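Local coordinates for protein SusD homolog (Bacteroides thetaiotaomicron, PDB 3EHM) that probably binds mucin O-glycans at the cell surface, helping this gut bacterium to capture and use host sugars, at residues Glu266-Arg271 and Ala328-Val333. Residues are numbered along the deposited sequence; the frame is centred on the assembly and turned at random.
Sequences EYNETR and ASRPKV
The turn and short strand of Glu266-Arg271 meet the irregular loop Ala328-Val333; the touching parts, Asn268-Arg271 and Ala328-Pro331, run 79° apart, the backbones coming nearest at Arg271 and Arg330, whose CA atoms lie 4.5 Å apart. At the heart of this junction in the SusD-like fold is an arginine-arginine stack: the two side chains run alongside each other in the same direction, their guanidinium planes only 13° apart and their centres 4.0 Å apart. The Arg271 chain bends at chi2 (-72°), whereas Arg330 is extended from CG to NE, so its CG and CD methylenes also lie against the Arg271 guanidinium. Arginine suits both places because its flat head can stack while its N-H groups bond outward around the rim. Those of Arg271 reach the carbonyls of Val264 and Lys326, which probably offset the repulsion between like charges. An alanine at Arg271 would lose the stack and these bonds, and would probably loosen the loop from the strand. Pro331, compact and apolar, sets its CD 3.7 Å from Thr270 O and its CG near the Thr270 methyl, while Thr270 OG1 bonds Ser263. That same Thr270 O accepts a hydrogen bond from Arg271 NH1 at 2.9 Å, the donor standing above the carbonyl plane.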
loop_
_atom_site.group_PDB
_atom_site.type_symbol
_atom_site.label_atom_id
_atom_site.label_comp_id
_atom_site.label_asym_id
_atom_site.label_seq_id
_atom_site.Cartn_x
_atom_site.Cartn_y
_atom_site.Cartn_z
ATOM N N GLU A 266 20.540 5.631 -6.629
ATOM C CA GLU A 266 20.895 6.640 -7.617
ATOM C C GLU A 266 20.730 8.067 -7.110
ATOM O O GLU A 266 21.667 8.864 -7.161
ATOM C CB GLU A 266 20.063 6.455 -8.887
ATOM C CG GLU A 266 20.321 5.148 -9.630
ATOM C CD GLU A 266 21.788 4.949 -9.992
ATOM O OE1 GLU A 266 22.443 5.929 -10.412
ATOM O OE2 GLU A 266 22.280 3.807 -9.867
ATOM N N TYR A 267 19.538 8.386 -6.618
ATOM C CA TYR A 267 19.258 9.728 -6.125
ATOM C C TYR A 267 19.615 9.921 -4.650
ATOM O O TYR A 267 19.736 11.059 -4.181
ATOM C CB TYR A 267 17.775 10.063 -6.327
ATOM C CG TYR A 267 17.258 9.858 -7.738
ATOM C CD1 TYR A 267 18.035 10.187 -8.849
ATOM C CD2 TYR A 267 15.966 9.376 -7.960
ATOM C CE1 TYR A 267 17.536 10.040 -10.149
ATOM C CE2 TYR A 267 15.458 9.231 -9.251
ATOM C CZ TYR A 267 16.247 9.565 -10.340
ATOM O OH TYR A 267 15.736 9.443 -11.616
ATOM N N ASN A 268 19.772 8.814 -3.925
ATOM C CA ASN A 268 20.103 8.863 -2.504
ATOM C C ASN A 268 19.037 9.638 -1.744
ATOM O O ASN A 268 19.347 10.441 -0.859
ATOM C CB ASN A 268 21.466 9.527 -2.306
ATOM C CG ASN A 268 22.602 8.658 -2.785
ATOM O OD1 ASN A 268 23.405 9.067 -3.627
ATOM N ND2 ASN A 268 22.674 7.445 -2.255
ATOM N N GLU A 269 17.778 9.380 -2.087
ATOM C CA GLU A 269 16.662 10.077 -1.466
ATOM C C GLU A 269 15.780 9.213 -0.566
ATOM O O GLU A 269 15.167 9.722 0.364
ATOM C CB GLU A 269 15.812 10.756 -2.553
ATOM C CG GLU A 269 16.614 11.761 -3.393
ATOM C CD GLU A 269 15.818 12.394 -4.527
ATOM O OE1 GLU A 269 15.045 11.678 -5.198
ATOM O OE2 GLU A 269 15.982 13.611 -4.758
ATOM N N THR A 270 15.712 7.913 -0.824
ATOM C CA THR A 270 14.878 7.051 0.007
ATOM C C THR A 270 15.669 6.288 1.062
ATOM O O THR A 270 16.591 5.541 0.748
ATOM C CB THR A 270 14.075 6.062 -0.854
ATOM O OG1 THR A 270 13.144 6.796 -1.659
ATOM C CG2 THR A 270 13.303 5.082 0.029
ATOM N N ARG A 271 15.280 6.482 2.320
ATOM C CA ARG A 271 15.943 5.848 3.453
ATOM C C ARG A 271 14.906 5.259 4.415
ATOM O O ARG A 271 13.702 5.401 4.197
ATOM C CB ARG A 271 16.805 6.890 4.171
ATOM C CG ARG A 271 17.922 7.487 3.296
ATOM C CD ARG A 271 19.017 6.455 3.061
ATOM N NE ARG A 271 20.151 6.949 2.277
ATOM C CZ ARG A 271 20.300 6.763 0.967
ATOM N NH1 ARG A 271 19.382 6.099 0.273
ATOM N NH2 ARG A 271 21.389 7.209 0.351
ATOM N N ALA A 328 22.090 7.242 6.114
ATOM C CA ALA A 328 21.163 6.736 7.115
ATOM C C ALA A 328 20.847 5.319 6.647
ATOM O O ALA A 328 21.245 4.931 5.546
ATOM C CB ALA A 328 19.892 7.579 7.134
ATOM N N SER A 329 20.150 4.544 7.470
ATOM C CA SER A 329 19.798 3.181 7.078
ATOM C C SER A 329 19.027 3.225 5.760
ATOM O O SER A 329 18.227 4.134 5.529
ATOM C CB SER A 329 18.943 2.521 8.165
ATOM O OG SER A 329 19.707 2.295 9.336
ATOM N N ARG A 330 19.274 2.244 4.899
ATOM C CA ARG A 330 18.614 2.176 3.599
ATOM C C ARG A 330 17.818 0.894 3.455
ATOM O O ARG A 330 18.143 -0.116 4.067
ATOM C CB ARG A 330 19.642 2.181 2.465
ATOM C CG ARG A 330 20.690 3.256 2.545
ATOM C CD ARG A 330 21.608 3.173 1.334
ATOM N NE ARG A 330 22.696 4.140 1.421
ATOM C CZ ARG A 330 23.500 4.455 0.412
ATOM N NH1 ARG A 330 23.334 3.878 -0.770
ATOM N NH2 ARG A 330 24.467 5.345 0.588
ATOM N N PRO A 331 16.761 0.920 2.632
ATOM C CA PRO A 331 15.974 -0.299 2.445
ATOM C C PRO A 331 16.888 -1.298 1.736
ATOM O O PRO A 331 17.648 -0.913 0.842
ATOM C CB PRO A 331 14.838 0.161 1.531
ATOM C CG PRO A 331 14.674 1.605 1.887
ATOM C CD PRO A 331 16.104 2.073 1.995
ATOM N N LYS A 332 16.851 -2.560 2.148
ATOM C CA LYS A 332 17.661 -3.573 1.488
ATOM C C LYS A 332 16.918 -3.974 0.225
ATOM O O LYS A 332 15.731 -4.309 0.273
ATOM C CB LYS A 332 17.849 -4.801 2.381
ATOM C CG LYS A 332 18.912 -4.635 3.443
ATOM C CD LYS A 332 19.208 -5.960 4.140
ATOM C CE LYS A 332 20.371 -5.814 5.111
ATOM N NZ LYS A 332 20.610 -7.064 5.879
ATOM N N VAL A 333 17.607 -3.920 -0.906
ATOM C CA VAL A 333 16.989 -4.275 -2.172
ATOM C C VAL A 333 18.042 -4.367 -3.269
ATOM O O VAL A 333 19.077 -3.703 -3.208
ATOM C CB VAL A 333 15.920 -3.218 -2.583
ATOM C CG1 VAL A 333 16.567 -1.838 -2.729
ATOM C CG2 VAL A 333 15.253 -3.622 -3.889
#